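PDB 4GS5: acyl-CoA synthetase (AMP-forming)/AMP-acid ligase II-like protein from Dyadobacter fermentans, which probably works as an AMP-forming acyl-CoA synthetase, a ligase of the ATP-dependent AMP-binding family that would join medium-chain fatty acids to coenzyme A. Local coordinates for residues N280-W285 against L296-N302; Y330-A336 against T348-L352. One frame throughout, in Å; residues are numbered along the deposited sequence.

Contact 1 of 2, residues N280-W285 against L296-N302; sequences NAFFCW and LVLVIEN. With EDO (1,2-ethanediol), chain P.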
ATOM      1  N   ASN A 280      15.504   3.266  32.863  1.00 46.70           N
ATOM      2  CA  ASN A 280      14.122   3.707  32.993  1.00 42.32           C
ATOM      3  C   ASN A 280      13.385   3.609  31.670  1.00 41.64           C
ATOM      4  O   ASN A 280      13.913   3.992  30.617  1.00 45.67           O
ATOM      5  CB  ASN A 280      14.060   5.156  33.471  1.00 41.05           C
ATOM      6  CG  ASN A 280      14.888   5.399  34.708  1.00 49.22           C
ATOM      7  OD1 ASN A 280      16.113   5.267  34.686  1.00 54.45           O
ATOM      8  ND2 ASN A 280      14.226   5.778  35.794  1.00 45.66           N
ATOM      9  N   ALA A 281      12.159   3.105  31.710  1.00 37.33           N
ATOM     10  CA  ALA A 281      11.352   3.080  30.499  1.00 41.48           C
ATOM     11  C   ALA A 281      10.957   4.520  30.182  1.00 38.55           C
ATOM     12  O   ALA A 281      10.984   5.382  31.063  1.00 35.79           O
ATOM     13  CB  ALA A 281      10.123   2.201  30.690  1.00 46.53           C
ATOM     14  N   PHE A 282      10.603   4.787  28.930  1.00 31.54           N
ATOM     15  CA  PHE A 282      10.190   6.127  28.552  1.00 33.48           C
ATOM     16  C   PHE A 282       9.367   6.049  27.273  1.00 32.44           C
ATOM     17  O   PHE A 282       9.399   5.050  26.554  1.00 28.95           O
ATOM     18  CB  PHE A 282      11.417   7.003  28.288  1.00 32.87           C
ATOM     19  CG  PHE A 282      12.106   6.672  26.987  1.00 36.87           C
ATOM     20  CD1 PHE A 282      11.795   7.364  25.824  1.00 37.88           C
ATOM     21  CD2 PHE A 282      13.022   5.627  26.917  1.00 43.71           C
ATOM     22  CE1 PHE A 282      12.407   7.041  24.610  1.00 36.12           C
ATOM     23  CE2 PHE A 282      13.634   5.295  25.704  1.00 45.69           C
ATOM     24  CZ  PHE A 282      13.325   6.011  24.552  1.00 39.43           C
ATOM     25  N   PHE A 283       8.635   7.117  26.987  1.00 30.19           N
ATOM     26  CA  PHE A 283       8.033   7.269  25.670  1.00 32.49           C
ATOM     27  C   PHE A 283       7.814   8.743  25.390  1.00 33.30           C
ATOM     28  O   PHE A 283       7.478   9.528  26.290  1.00 31.25           O
ATOM     29  CB  PHE A 283       6.721   6.463  25.527  1.00 31.08           C
ATOM     30  CG  PHE A 283       5.643   6.854  26.513  1.00 33.04           C
ATOM     31  CD1 PHE A 283       4.713   7.842  26.194  1.00 29.40           C
ATOM     32  CD2 PHE A 283       5.561   6.237  27.751  1.00 31.26           C
ATOM     33  CE1 PHE A 283       3.724   8.202  27.087  1.00 27.84           C
ATOM     34  CE2 PHE A 283       4.572   6.600  28.665  1.00 33.33           C
ATOM     35  CZ  PHE A 283       3.644   7.576  28.330  1.00 28.25           C
ATOM     36  N   CYS A 284       8.048   9.126  24.144  1.00 32.25           N
ATOM     37  CA  CYS A 284       7.682  10.457  23.703  1.00 33.05           C
ATOM     38  C   CYS A 284       6.175  10.530  23.560  1.00 29.95           C
ATOM     39  O   CYS A 284       5.521   9.545  23.220  1.00 23.92           O
ATOM     40  CB  CYS A 284       8.362  10.785  22.376  1.00 35.81           C
ATOM     41  SG  CYS A 284      10.092  11.185  22.606  1.00 42.91           S
ATOM     42  N   TRP A 285       5.632  11.708  23.832  1.00 26.45           N
ATOM     43  CA  TRP A 285       4.206  11.928  23.699  1.00 29.52           C
ATOM     44  C   TRP A 285       3.994  13.397  23.354  1.00 28.98           C
ATOM     45  O   TRP A 285       4.923  14.073  22.904  1.00 26.98           O
ATOM     46  CB  TRP A 285       3.496  11.562  25.003  1.00 28.73           C
ATOM     47  CG  TRP A 285       2.039  11.245  24.847  1.00 36.35           C
ATOM     48  CD1 TRP A 285       0.986  11.884  25.453  1.00 37.36           C
ATOM     49  CD2 TRP A 285       1.468  10.205  24.044  1.00 32.68           C
ATOM     50  NE1 TRP A 285      -0.197  11.305  25.070  1.00 37.23           N
ATOM     51  CE2 TRP A 285       0.069  10.270  24.209  1.00 36.66           C
ATOM     52  CE3 TRP A 285       2.003   9.213  23.220  1.00 33.07           C
ATOM     53  CZ2 TRP A 285      -0.806   9.382  23.569  1.00 41.10           C
ATOM     54  CZ3 TRP A 285       1.132   8.333  22.578  1.00 36.79           C
ATOM     55  CH2 TRP A 285      -0.256   8.425  22.758  1.00 38.28           C
ATOM     56  N   LEU A 296       5.658  18.408  21.709  1.00 25.58           N
ATOM     57  CA  LEU A 296       6.307  17.133  21.973  1.00 24.88           C
ATOM     58  C   LEU A 296       6.782  17.153  23.420  1.00 25.74           C
ATOM     59  O   LEU A 296       7.356  18.149  23.872  1.00 25.52           O
ATOM     60  CB  LEU A 296       7.514  16.958  21.040  1.00 20.81           C
ATOM     61  CG  LEU A 296       8.303  15.651  21.198  1.00 29.11           C
ATOM     62  CD1 LEU A 296       7.512  14.476  20.665  1.00 27.72           C
ATOM     63  CD2 LEU A 296       9.632  15.760  20.456  1.00 30.76           C
ATOM     64  N   VAL A 297       6.540  16.057  24.141  1.00 24.32           N
ATOM     65  CA  VAL A 297       7.046  15.919  25.499  1.00 25.76           C
ATOM     66  C   VAL A 297       7.679  14.554  25.709  1.00 26.55           C
ATOM     67  O   VAL A 297       7.540  13.672  24.866  1.00 25.09           O
ATOM     68  CB  VAL A 297       5.938  16.131  26.523  1.00 26.24           C
ATOM     69  CG1 VAL A 297       5.365  17.541  26.369  1.00 26.10           C
ATOM     70  CG2 VAL A 297       4.836  15.057  26.354  1.00 29.03           C
ATOM     71  N   LEU A 298       8.376  14.389  26.823  1.00 27.90           N
ATOM     72  CA  LEU A 298       8.992  13.114  27.152  1.00 31.01           C
ATOM     73  C   LEU A 298       8.483  12.605  28.502  1.00 31.85           C
ATOM     74  O   LEU A 298       8.435  13.348  29.490  1.00 31.65           O
ATOM     75  CB  LEU A 298      10.519  13.261  27.165  1.00 30.22           C
ATOM     76  CG  LEU A 298      11.357  12.048  27.555  1.00 30.07           C
ATOM     77  CD1 LEU A 298      11.121  10.888  26.589  1.00 31.92           C
ATOM     78  CD2 LEU A 298      12.823  12.444  27.589  1.00 30.42           C
ATOM     79  N   VAL A 299       8.095  11.335  28.543  1.00 24.33           N
ATOM     80  CA  VAL A 299       7.596  10.714  29.772  1.00 27.22           C
ATOM     81  C   VAL A 299       8.532   9.575  30.188  1.00 34.13           C
ATOM     82  O   VAL A 299       8.839   8.682  29.386  1.00 31.74           O
ATOM     83  CB  VAL A 299       6.193  10.128  29.579  1.00 28.70           C
ATOM     84  CG1 VAL A 299       5.649   9.654  30.907  1.00 31.20           C
ATOM     85  CG2 VAL A 299       5.264  11.142  28.928  1.00 29.57           C
ATOM     86  N   ILE A 300       8.971   9.604  31.439  1.00 37.48           N
ATOM     87  CA  ILE A 300       9.931   8.637  31.954  1.00 40.55           C
ATOM     88  C   ILE A 300       9.346   7.947  33.183  1.00 39.79           C
ATOM     89  O   ILE A 300       8.675   8.587  33.990  1.00 41.95           O
ATOM     90  CB  ILE A 300      11.244   9.346  32.347  1.00 42.76           C
ATOM     91  CG1 ILE A 300      11.857  10.040  31.127  1.00 41.35           C
ATOM     92  CG2 ILE A 300      12.238   8.372  32.963  1.00 40.03           C
ATOM     93  CD1 ILE A 300      13.173  10.728  31.426  1.00 40.76           C
ATOM     94  N   GLU A 301       9.598   6.649  33.325  1.00 35.26           N
ATOM     95  CA  GLU A 301       9.104   5.883  34.474  1.00 34.88           C
ATOM     96  C   GLU A 301      10.095   5.898  35.639  1.00 39.93           C
ATOM     97  O   GLU A 301      11.273   5.591  35.461  1.00 41.39           O
ATOM     98  CB  GLU A 301       8.813   4.439  34.072  1.00 35.46           C
ATOM     99  CG  GLU A 301       8.126   3.608  35.157  1.00 39.31           C
ATOM    100  CD  GLU A 301       7.771   2.205  34.676  1.00 50.48           C
ATOM    101  OE1 GLU A 301       8.658   1.524  34.110  1.00 49.85           O
ATOM    102  OE2 GLU A 301       6.605   1.789  34.857  1.00 54.03           O
ATOM    103  N   ASN A 302       9.605   6.243  36.828  1.00 47.89           N
ATOM    104  CA  ASN A 302      10.452   6.384  38.016  1.00 57.69           C
ATOM    105  C   ASN A 302      11.335   7.627  37.959  1.00 58.66           C
ATOM    106  O   ASN A 302      11.863   7.975  36.902  1.00 51.38           O
ATOM    107  CB  ASN A 302      11.322   5.141  38.233  1.00 66.50           C
ATOM    108  CG  ASN A 302      10.504   3.884  38.426  1.00 75.56           C
ATOM    109  OD1 ASN A 302       9.492   3.889  39.131  1.00 80.33           O
ATOM    110  ND2 ASN A 302      10.935   2.794  37.796  1.00 77.56           N
TER
HETATM  111  C1  EDO P 415      10.412   1.196  26.321  1.00 52.27           C
HETATM  112  O1  EDO P 415      11.087   2.316  26.922  1.00 56.57           O
HETATM  113  C2  EDO P 415       9.711   0.360  27.383  1.00 42.01           C
HETATM  114  O2  EDO P 415      10.726  -0.216  28.198  1.00 45.09           O
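F283 and V299 lie side by side on an antiparallel beta hairpin, strands 282-289 and 295-301, in the small three-stranded sheet of what is probably the C-terminal domain of this adenylating enzyme. They form a hydrogen-bonded pair: F283 N to V299 O measures 2.9 Å and V299 N to F283 O 3.0 Å. CG of F283 sits between its backbone N and carbonyl carbon (chi1 60°), which brings the ring over its neighbour. V299 CB makes a CH-pi contact 3.9 Å from the ring centroid, 15° off the normal, and its two methyls reach the ring rim. W285 CB touches V297 CG2 on this same face of the sheet, which F335 and helix 345-351 cover. On the other face F282 and C284 pack against helix 262-276, while L298 and I300 meet I329 of the next strand. There L298 CD1 meets both the ring of F282, 3.7 Å from its CD1, and the sulfur of C284, while F282 stacks on F273 of the helix. W285 and V297 bond through both backbone N-O pairs. An ethanediol, probably from the crystallisation liquor, accepts F282 N-H on O1 and gives a bond back to F282 O. The open end of the hairpin is tied off by E301 N to A281 O and by the side-chain amide of N280. E301 OE2 in turn binds F335 N. N280 ND2 gives E301 O a hydrogen bond of 3.0 Å, nearly straight at 165°, in the plane of both the amide and the carbonyl. An alanine in place of N280 would probably leave E301 O without its side-chain donor and the end of strand 295-301 less firmly tied. N280 CB also rests on I300 CG2, 3.7 Å away.

Contact 2 of 2, residues Y330-A336 against T348-L352; sequences YFAKAFA and TFQKL. With EDO (1,2-ethanediol), chain R.
Y330 offers the face of its phenol ring to the edge of F349 in a T-shaped pair, where the last strand of the small sheet, 329-332, packs against helix 345-351, which follows it near the chain's end. The planes stand 85° apart with centroids 5.5 Å from each other, and the leading edge atom, F349 CE1, lies 4.0 Å from Y330 CE2. F349 CG, anti to the backbone N, swings the ring toward Y330, and the same ring also meets W285 of the neighbouring hairpin; Y330 OH bonds E287. L352 presses in beside the tyrosine, with CD1 3.5 Å from Y330 CB and close to CG, while its other methyl, CD2, reaches A332 CB and F331 O. The F335 ring holds A332 CB at its edge, in plane, and T348 CG2 comes up obliquely to its CD1. The other branch of the threonine carries the polar link. T348 OG1 accepts from A336 N at 2.9 Å, a bent bond of 140°, and is also bonded to D344 O, so this buried hydroxyl ties the loop beyond the strand to the helix start. K351 runs along the outer side, its bent chain bringing NZ to within 4.0 Å of A336 CB. A second ethanediol, probably from the crystallisation liquor, bridges the two segments there: its carbon C1 touches L352 CD2, its O1 lies against the K351 chain, and its O2 receives K333 N-H at 2.7 Å and 170°.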
ATOM      1  N   TYR A 330       8.280  14.673  31.801  1.00 38.47           N
ATOM      2  CA  TYR A 330       7.401  14.277  32.892  1.00 41.47           C
ATOM      3  C   TYR A 330       7.906  12.976  33.482  1.00 43.35           C
ATOM      4  O   TYR A 330       8.341  12.090  32.748  1.00 39.04           O
ATOM      5  CB  TYR A 330       5.981  14.047  32.386  1.00 42.24           C
ATOM      6  CG  TYR A 330       5.254  15.290  31.941  1.00 41.58           C
ATOM      7  CD1 TYR A 330       4.584  16.088  32.856  1.00 45.15           C
ATOM      8  CD2 TYR A 330       5.212  15.650  30.602  1.00 38.78           C
ATOM      9  CE1 TYR A 330       3.907  17.223  32.453  1.00 44.02           C
ATOM     10  CE2 TYR A 330       4.537  16.777  30.189  1.00 39.06           C
ATOM     11  CZ  TYR A 330       3.887  17.563  31.124  1.00 43.37           C
ATOM     12  OH  TYR A 330       3.217  18.695  30.715  1.00 48.59           O
ATOM     13  N   PHE A 331       7.839  12.851  34.800  1.00 40.83           N
ATOM     14  CA  PHE A 331       8.212  11.603  35.456  1.00 44.61           C
ATOM     15  C   PHE A 331       6.974  10.975  36.066  1.00 48.76           C
ATOM     16  O   PHE A 331       6.244  11.637  36.798  1.00 51.17           O
ATOM     17  CB  PHE A 331       9.249  11.851  36.557  1.00 51.11           C
ATOM     18  CG  PHE A 331      10.600  12.253  36.035  1.00 53.71           C
ATOM     19  CD1 PHE A 331      11.560  11.290  35.749  1.00 52.70           C
ATOM     20  CD2 PHE A 331      10.911  13.591  35.831  1.00 54.81           C
ATOM     21  CE1 PHE A 331      12.803  11.651  35.262  1.00 54.61           C
ATOM     22  CE2 PHE A 331      12.153  13.966  35.342  1.00 57.74           C
ATOM     23  CZ  PHE A 331      13.102  12.993  35.058  1.00 56.42           C
ATOM     24  N   ALA A 332       6.742   9.701  35.772  1.00 48.72           N
ATOM     25  CA  ALA A 332       5.624   8.966  36.357  1.00 53.54           C
ATOM     26  C   ALA A 332       6.128   7.877  37.292  1.00 57.72           C
ATOM     27  O   ALA A 332       7.098   7.179  36.986  1.00 59.36           O
ATOM     28  CB  ALA A 332       4.756   8.356  35.254  1.00 50.54           C
ATOM     29  N   LYS A 333       5.455   7.712  38.425  1.00 62.13           N
ATOM     30  CA  LYS A 333       5.830   6.677  39.381  1.00 63.45           C
ATOM     31  C   LYS A 333       5.740   5.292  38.750  1.00 63.62           C
ATOM     32  O   LYS A 333       6.645   4.469  38.906  1.00 65.22           O
ATOM     33  CB  LYS A 333       4.959   6.760  40.638  1.00 69.16           C
ATOM     34  N   ALA A 334       4.650   5.042  38.027  1.00 59.31           N
ATOM     35  CA  ALA A 334       4.474   3.785  37.308  1.00 54.01           C
ATOM     36  C   ALA A 334       3.651   4.001  36.040  1.00 50.23           C
ATOM     37  O   ALA A 334       2.643   4.719  36.053  1.00 49.60           O
ATOM     38  CB  ALA A 334       3.818   2.726  38.202  1.00 59.52           C
ATOM     39  N   PHE A 335       4.104   3.406  34.939  1.00 45.20           N
ATOM     40  CA  PHE A 335       3.361   3.487  33.688  1.00 44.99           C
ATOM     41  C   PHE A 335       2.126   2.607  33.787  1.00 47.60           C
ATOM     42  O   PHE A 335       2.197   1.503  34.304  1.00 46.69           O
ATOM     43  CB  PHE A 335       4.211   3.026  32.505  1.00 40.59           C
ATOM     44  CG  PHE A 335       5.246   4.026  32.069  1.00 43.23           C
ATOM     45  CD1 PHE A 335       5.293   5.301  32.632  1.00 43.22           C
ATOM     46  CD2 PHE A 335       6.164   3.697  31.077  1.00 42.21           C
ATOM     47  CE1 PHE A 335       6.252   6.226  32.223  1.00 40.14           C
ATOM     48  CE2 PHE A 335       7.122   4.612  30.659  1.00 41.77           C
ATOM     49  CZ  PHE A 335       7.168   5.880  31.236  1.00 40.25           C
ATOM     50  N   ALA A 336       1.002   3.106  33.286  1.00 54.35           N
ATOM     51  CA  ALA A 336      -0.212   2.309  33.176  1.00 56.51           C
ATOM     52  C   ALA A 336      -0.020   1.242  32.118  1.00 54.71           C
ATOM     53  O   ALA A 336       0.607   1.483  31.085  1.00 51.21           O
ATOM     54  CB  ALA A 336      -1.397   3.188  32.821  1.00 59.39           C
ATOM     55  N   THR A 348      -1.543   6.648  30.894  1.00 54.90           N
ATOM     56  CA  THR A 348      -0.379   7.130  31.632  1.00 51.61           C
ATOM     57  C   THR A 348      -0.332   8.652  31.635  1.00 49.97           C
ATOM     58  O   THR A 348      -0.054   9.270  32.667  1.00 50.83           O
ATOM     59  CB  THR A 348       0.946   6.571  31.054  1.00 41.05           C
ATOM     60  OG1 THR A 348       0.992   5.151  31.246  1.00 44.35           O
ATOM     61  CG2 THR A 348       2.150   7.197  31.745  1.00 41.97           C
ATOM     62  N   PHE A 349      -0.604   9.263  30.485  1.00 44.85           N
ATOM     63  CA  PHE A 349      -0.479  10.712  30.389  1.00 44.66           C
ATOM     64  C   PHE A 349      -1.553  11.441  31.195  1.00 52.22           C
ATOM     65  O   PHE A 349      -1.246  12.381  31.922  1.00 56.34           O
ATOM     66  CB  PHE A 349      -0.454  11.192  28.934  1.00 41.53           C
ATOM     67  CG  PHE A 349       0.103  12.569  28.778  1.00 42.41           C
ATOM     68  CD1 PHE A 349       1.460  12.794  28.931  1.00 43.40           C
ATOM     69  CD2 PHE A 349      -0.726  13.642  28.511  1.00 46.00           C
ATOM     70  CE1 PHE A 349       1.985  14.058  28.810  1.00 46.04           C
ATOM     71  CE2 PHE A 349      -0.208  14.924  28.386  1.00 50.03           C
ATOM     72  CZ  PHE A 349       1.149  15.134  28.536  1.00 51.45           C
ATOM     73  N   GLN A 350      -2.802  11.002  31.070  1.00 59.73           N
ATOM     74  CA  GLN A 350      -3.910  11.581  31.825  1.00 68.96           C
ATOM     75  C   GLN A 350      -3.643  11.548  33.323  1.00 70.00           C
ATOM     76  O   GLN A 350      -3.976  12.487  34.048  1.00 70.54           O
ATOM     77  CB  GLN A 350      -5.205  10.822  31.544  1.00 79.67           C
ATOM     78  CG  GLN A 350      -5.882  11.156  30.226  1.00 86.63           C
ATOM     79  CD  GLN A 350      -7.130  10.315  30.001  1.00 96.89           C
ATOM     80  OE1 GLN A 350      -7.052   9.183  29.513  1.00 97.86           O
ATOM     81  NE2 GLN A 350      -8.287  10.859  30.369  1.00101.80           N
ATOM     82  N   LYS A 351      -3.060  10.450  33.787  1.00 70.75           N
ATOM     83  CA  LYS A 351      -2.786  10.280  35.203  1.00 75.47           C
ATOM     84  C   LYS A 351      -1.840  11.367  35.697  1.00 76.52           C
ATOM     85  O   LYS A 351      -1.986  11.869  36.808  1.00 81.13           O
ATOM     86  CB  LYS A 351      -2.193   8.897  35.468  1.00 77.68           C
ATOM     87  CG  LYS A 351      -2.452   8.379  36.874  1.00 85.11           C
ATOM     88  CD  LYS A 351      -1.761   7.040  37.125  1.00 87.81           C
ATOM     89  CE  LYS A 351      -2.269   5.946  36.195  1.00 88.25           C
ATOM     90  NZ  LYS A 351      -1.693   4.611  36.543  1.00 87.93           N
ATOM     91  N   LEU A 352      -0.877  11.743  34.863  1.00 70.64           N
ATOM     92  CA  LEU A 352       0.087  12.776  35.236  1.00 73.06           C
ATOM     93  C   LEU A 352      -0.576  14.036  35.787  1.00 82.48           C
ATOM     94  O   LEU A 352       0.081  14.862  36.422  1.00 85.27           O
ATOM     95  CB  LEU A 352       1.005  13.118  34.060  1.00 66.61           C
ATOM     96  CG  LEU A 352       2.013  12.013  33.740  1.00 63.24           C
ATOM     97  CD1 LEU A 352       2.880  12.398  32.575  1.00 63.70           C
ATOM     98  CD2 LEU A 352       2.865  11.733  34.962  1.00 67.46           C
TER
HETATM   99  C1  EDO R 417       1.530  10.061  37.764  1.00 59.30           C
HETATM  100  O1  EDO R 417       0.282   9.487  37.367  1.00 62.18           O
HETATM  101  C2  EDO R 417       2.404   8.952  38.321  1.00 58.58           C
HETATM  102  O2  EDO R 417       3.541   9.543  38.960  1.00 62.21           O

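Contact 1 comes first along the chain and closes before contact 2 opens; their centres are about 9 Å apart, on the same side of the chain's centre. Both reach the three-stranded sheet, in which 295-301 lies in the middle, antiparallel to 282-289 and parallel to 329-332. L298 O and Y330 N, 2.7 Å apart, probably bond across that second seam, as do N302 N and A332 O. Helix 262-276 closes one face and helix 345-351 the other, where W285 CD1 lies 3.5 Å from F349 CG. Together the contacts hold this compact end of the protein, consistent with the small C-terminal domain of AMP-forming synthetases, which in relatives rotates against the larger domain between reaction steps.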